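Local coordinates for protein GlcNAc Inducible Gene 2, GIG2 (Candida albicans, PDB 6AKZ) that binds a ferric ion in a cupin-type fold and probably acts as an iron-dependent oxygenase of the DUF1479 family, encoded by an N-acetylglucosamine-inducible gene, at residues Q136-F141 with V173-I178. Residues are numbered along the deposited sequence; the frame is centred on the assembly and turned at random.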
ATOM      1  N   GLN A 136      -7.753 -17.794  -5.490  1.00 14.93           N
ATOM      2  CA  GLN A 136      -6.780 -16.927  -4.870  1.00 16.86           C
ATOM      3  C   GLN A 136      -5.338 -17.441  -4.903  1.00 15.97           C
ATOM      4  O   GLN A 136      -4.390 -16.733  -5.352  1.00 14.98           O
ATOM      5  CB  GLN A 136      -7.196 -16.508  -3.484  1.00 16.96           C
ATOM      6  CG  GLN A 136      -8.344 -15.525  -3.487  1.00 16.77           C
ATOM      7  CD  GLN A 136      -8.968 -15.469  -2.139  1.00 17.62           C
ATOM      8  OE1 GLN A 136      -9.496 -16.489  -1.615  1.00 19.51           O
ATOM      9  NE2 GLN A 136      -8.967 -14.247  -1.553  1.00 18.84           N
ATOM     10  N   THR A 137      -5.165 -18.693  -4.538  1.00 14.72           N
ATOM     11  CA  THR A 137      -3.860 -19.318  -4.525  1.00 15.97           C
ATOM     12  C   THR A 137      -3.352 -19.444  -5.930  1.00 17.76           C
ATOM     13  O   THR A 137      -2.188 -19.071  -6.222  1.00 18.64           O
ATOM     14  CB  THR A 137      -3.899 -20.675  -3.766  1.00 14.90           C
ATOM     15  OG1 THR A 137      -4.209 -20.406  -2.422  1.00 15.53           O
ATOM     16  CG2 THR A 137      -2.573 -21.373  -3.796  1.00 18.96           C
ATOM     17  N   GLU A 138      -4.228 -19.822  -6.874  1.00 16.14           N
ATOM     18  CA  GLU A 138      -3.791 -19.877  -8.236  1.00 16.39           C
ATOM     19  C   GLU A 138      -3.438 -18.524  -8.852  1.00 16.22           C
ATOM     20  O   GLU A 138      -2.554 -18.429  -9.686  1.00 17.44           O
ATOM     21  CB  GLU A 138      -4.817 -20.574  -9.155  1.00 19.30           C
ATOM     22  CG  GLU A 138      -4.985 -22.074  -8.836  1.00 21.52           C
ATOM     23  CD  GLU A 138      -5.942 -22.752  -9.812  1.00 23.85           C
ATOM     24  OE1 GLU A 138      -6.684 -22.032 -10.545  1.00 20.55           O
ATOM     25  OE2 GLU A 138      -5.928 -24.013  -9.845  1.00 23.16           O
ATOM     26  N   ALA A 139      -4.216 -17.510  -8.516  1.00 14.11           N
ATOM     27  CA  ALA A 139      -3.987 -16.148  -9.037  1.00 14.31           C
ATOM     28  C   ALA A 139      -2.657 -15.567  -8.533  1.00 13.06           C
ATOM     29  O   ALA A 139      -1.819 -15.013  -9.288  1.00 13.34           O
ATOM     30  CB  ALA A 139      -5.177 -15.217  -8.644  1.00 13.37           C
ATOM     31  N   ARG A 140      -2.463 -15.701  -7.262  1.00 12.35           N
ATOM     32  CA  ARG A 140      -1.287 -15.177  -6.615  1.00 14.18           C
ATOM     33  C   ARG A 140      -0.019 -15.769  -7.204  1.00 13.86           C
ATOM     34  O   ARG A 140       0.961 -15.107  -7.334  1.00 13.71           O
ATOM     35  CB  ARG A 140      -1.355 -15.446  -5.111  1.00 14.07           C
ATOM     36  CG  ARG A 140      -2.390 -14.602  -4.385  1.00 14.75           C
ATOM     37  CD  ARG A 140      -2.426 -14.841  -2.884  1.00 14.34           C
ATOM     38  NE  ARG A 140      -3.527 -14.202  -2.170  1.00 14.36           N
ATOM     39  CZ  ARG A 140      -4.400 -14.814  -1.371  1.00 14.41           C
ATOM     40  NH1 ARG A 140      -4.319 -16.081  -1.145  1.00 14.73           N
ATOM     41  NH2 ARG A 140      -5.337 -14.141  -0.786  1.00 13.83           N
ATOM     42  N   PHE A 141      -0.064 -17.012  -7.564  1.00 12.85           N
ATOM     43  CA  PHE A 141       1.093 -17.667  -8.073  1.00 14.84           C
ATOM     44  C   PHE A 141       1.124 -17.948  -9.554  1.00 16.92           C
ATOM     45  O   PHE A 141       2.028 -18.627 -10.025  1.00 16.12           O
ATOM     46  CB  PHE A 141       1.395 -18.866  -7.229  1.00 17.40           C
ATOM     47  CG  PHE A 141       1.598 -18.525  -5.803  1.00 15.62           C
ATOM     48  CD1 PHE A 141       2.584 -17.645  -5.420  1.00 16.49           C
ATOM     49  CD2 PHE A 141       0.823 -19.114  -4.862  1.00 16.59           C
ATOM     50  CE1 PHE A 141       2.793 -17.347  -4.090  1.00 17.39           C
ATOM     51  CE2 PHE A 141       1.001 -18.809  -3.519  1.00 17.26           C
ATOM     52  CZ  PHE A 141       1.996 -17.943  -3.151  1.00 16.62           C
ATOM     53  N   VAL A 173       3.146 -13.519   0.662  1.00 13.27           N
ATOM     54  CA  VAL A 173       1.732 -13.358   0.653  1.00 14.58           C
ATOM     55  C   VAL A 173       1.216 -12.778   1.968  1.00 14.84           C
ATOM     56  O   VAL A 173       1.316 -13.405   3.079  1.00 14.21           O
ATOM     57  CB  VAL A 173       0.993 -14.662   0.334  1.00 13.55           C
ATOM     58  CG1 VAL A 173      -0.552 -14.530   0.502  1.00 15.13           C
ATOM     59  CG2 VAL A 173       1.362 -15.176  -1.071  1.00 16.16           C
ATOM     60  N   TYR A 174       0.579 -11.619   1.809  1.00 15.55           N
ATOM     61  CA  TYR A 174      -0.316 -11.075   2.825  1.00 16.08           C
ATOM     62  C   TYR A 174      -1.724 -11.471   2.369  1.00 16.44           C
ATOM     63  O   TYR A 174      -2.160 -11.049   1.323  1.00 15.76           O
ATOM     64  CB  TYR A 174      -0.141  -9.582   2.954  1.00 18.08           C
ATOM     65  CG  TYR A 174      -1.180  -8.927   3.794  1.00 19.12           C
ATOM     66  CD1 TYR A 174      -1.178  -9.079   5.187  1.00 19.19           C
ATOM     67  CD2 TYR A 174      -2.171  -8.168   3.216  1.00 19.64           C
ATOM     68  CE1 TYR A 174      -2.133  -8.446   5.989  1.00 23.88           C
ATOM     69  CE2 TYR A 174      -3.152  -7.532   4.017  1.00 20.40           C
ATOM     70  CZ  TYR A 174      -3.128  -7.671   5.382  1.00 23.05           C
ATOM     71  OH  TYR A 174      -4.093  -7.054   6.146  1.00 24.60           O
ATOM     72  N   GLY A 175      -2.420 -12.276   3.184  1.00 15.75           N
ATOM     73  CA  GLY A 175      -3.784 -12.712   2.810  1.00 15.79           C
ATOM     74  C   GLY A 175      -4.731 -11.552   2.778  1.00 14.03           C
ATOM     75  O   GLY A 175      -4.816 -10.766   3.729  1.00 15.86           O
ATOM     76  N   ASP A 176      -5.450 -11.408   1.679  1.00 14.87           N
ATOM     77  CA  ASP A 176      -6.446 -10.374   1.561  1.00 14.49           C
ATOM     78  C   ASP A 176      -7.666 -10.924   0.866  1.00 15.73           C
ATOM     79  O   ASP A 176      -7.667 -12.061   0.339  1.00 18.90           O
ATOM     80  CB  ASP A 176      -5.873  -9.146   0.840  1.00 14.10           C
ATOM     81  CG  ASP A 176      -6.432  -7.810   1.350  1.00 16.08           C
ATOM     82  OD1 ASP A 176      -7.481  -7.769   1.952  1.00 18.62           O
ATOM     83  OD2 ASP A 176      -5.818  -6.754   1.105  1.00 18.87           O
ATOM     84  N   ARG A 177      -8.685 -10.079   0.826  1.00 17.81           N
ATOM     85  CA  ARG A 177      -9.991 -10.563   0.459  1.00 18.54           C
ATOM     86  C   ARG A 177     -10.351 -10.151  -0.920  1.00 17.32           C
ATOM     87  O   ARG A 177      -9.499  -9.808  -1.711  1.00 16.60           O
ATOM     88  CB  ARG A 177     -10.966 -10.138   1.488  1.00 22.83           C
ATOM     89  CG  ARG A 177     -11.043  -8.720   1.698  1.00 23.94           C
ATOM     90  CD  ARG A 177     -11.820  -8.499   2.961  1.00 25.89           C
ATOM     91  NE  ARG A 177     -11.916  -7.061   3.207  1.00 30.45           N
ATOM     92  CZ  ARG A 177     -12.840  -6.511   4.016  1.00 34.24           C
ATOM     93  NH1 ARG A 177     -13.746  -7.264   4.669  1.00 36.64           N
ATOM     94  NH2 ARG A 177     -12.873  -5.209   4.158  1.00 32.38           N
ATOM     95  N   ILE A 178     -11.601 -10.416  -1.301  1.00 17.81           N
ATOM     96  CA  ILE A 178     -12.108 -10.060  -2.588  1.00 15.73           C
ATOM     97  C   ILE A 178     -13.257  -9.025  -2.437  1.00 15.76           C
ATOM     98  O   ILE A 178     -13.873  -8.886  -1.397  1.00 15.03           O
ATOM     99  CB  ILE A 178     -12.499 -11.306  -3.384  1.00 18.79           C
ATOM    100  CG1 ILE A 178     -13.714 -11.986  -2.818  1.00 22.94           C
ATOM    101  CG2 ILE A 178     -11.312 -12.319  -3.441  1.00 19.26           C
ATOM    102  CD1 ILE A 178     -14.277 -13.082  -3.727  1.00 24.17           C
TER
HETATM  103  O   HOH W   1      -7.267 -11.988  -2.437  1.00 16.27           O
HETATM  104  O   HOH W   2      -3.934 -11.445  -1.248  1.00 13.84           O
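Two ordered waters carry the clear polar links between the end of a helix and residues 173-178, which turn the carbonyls of Tyr-174 and Asp-176 toward it. Water 1 accepts from Gln-136 NE2 (3.0 Å) and sits 2.8 Å from Asp-176 O, to which it can donate; water 2 accepts from Arg-140 NE (2.9 Å) and donates to Tyr-174 O (3.1 Å). Long polar side chains suit this place: one helical turn apart, Gln-136 and Arg-140 span the gap together and also donate to the carbonyls of Val-130 and Phe-131 respectively, while Gln-136 OE1 is hydrogen-bonded to Ser-133 OG. Compact, beta-branched Val-173 offers two methyls: CG1 lies over one guanidinium face of Arg-140, and CG2 makes an apolar contact with Phe-141 CZ (3.5 Å). Asp-176 projects sideways, OD1 accepting from Arg-177 N (2.8 Å); the Asp-176 side chain lies about 9 Å from the bound ferric ion. Helix 134-140 thus packs against the loop entering strand 178-181, with strand 367-371 touching Gln-136 and helix 96-112 touching Ala-139 and Ile-178.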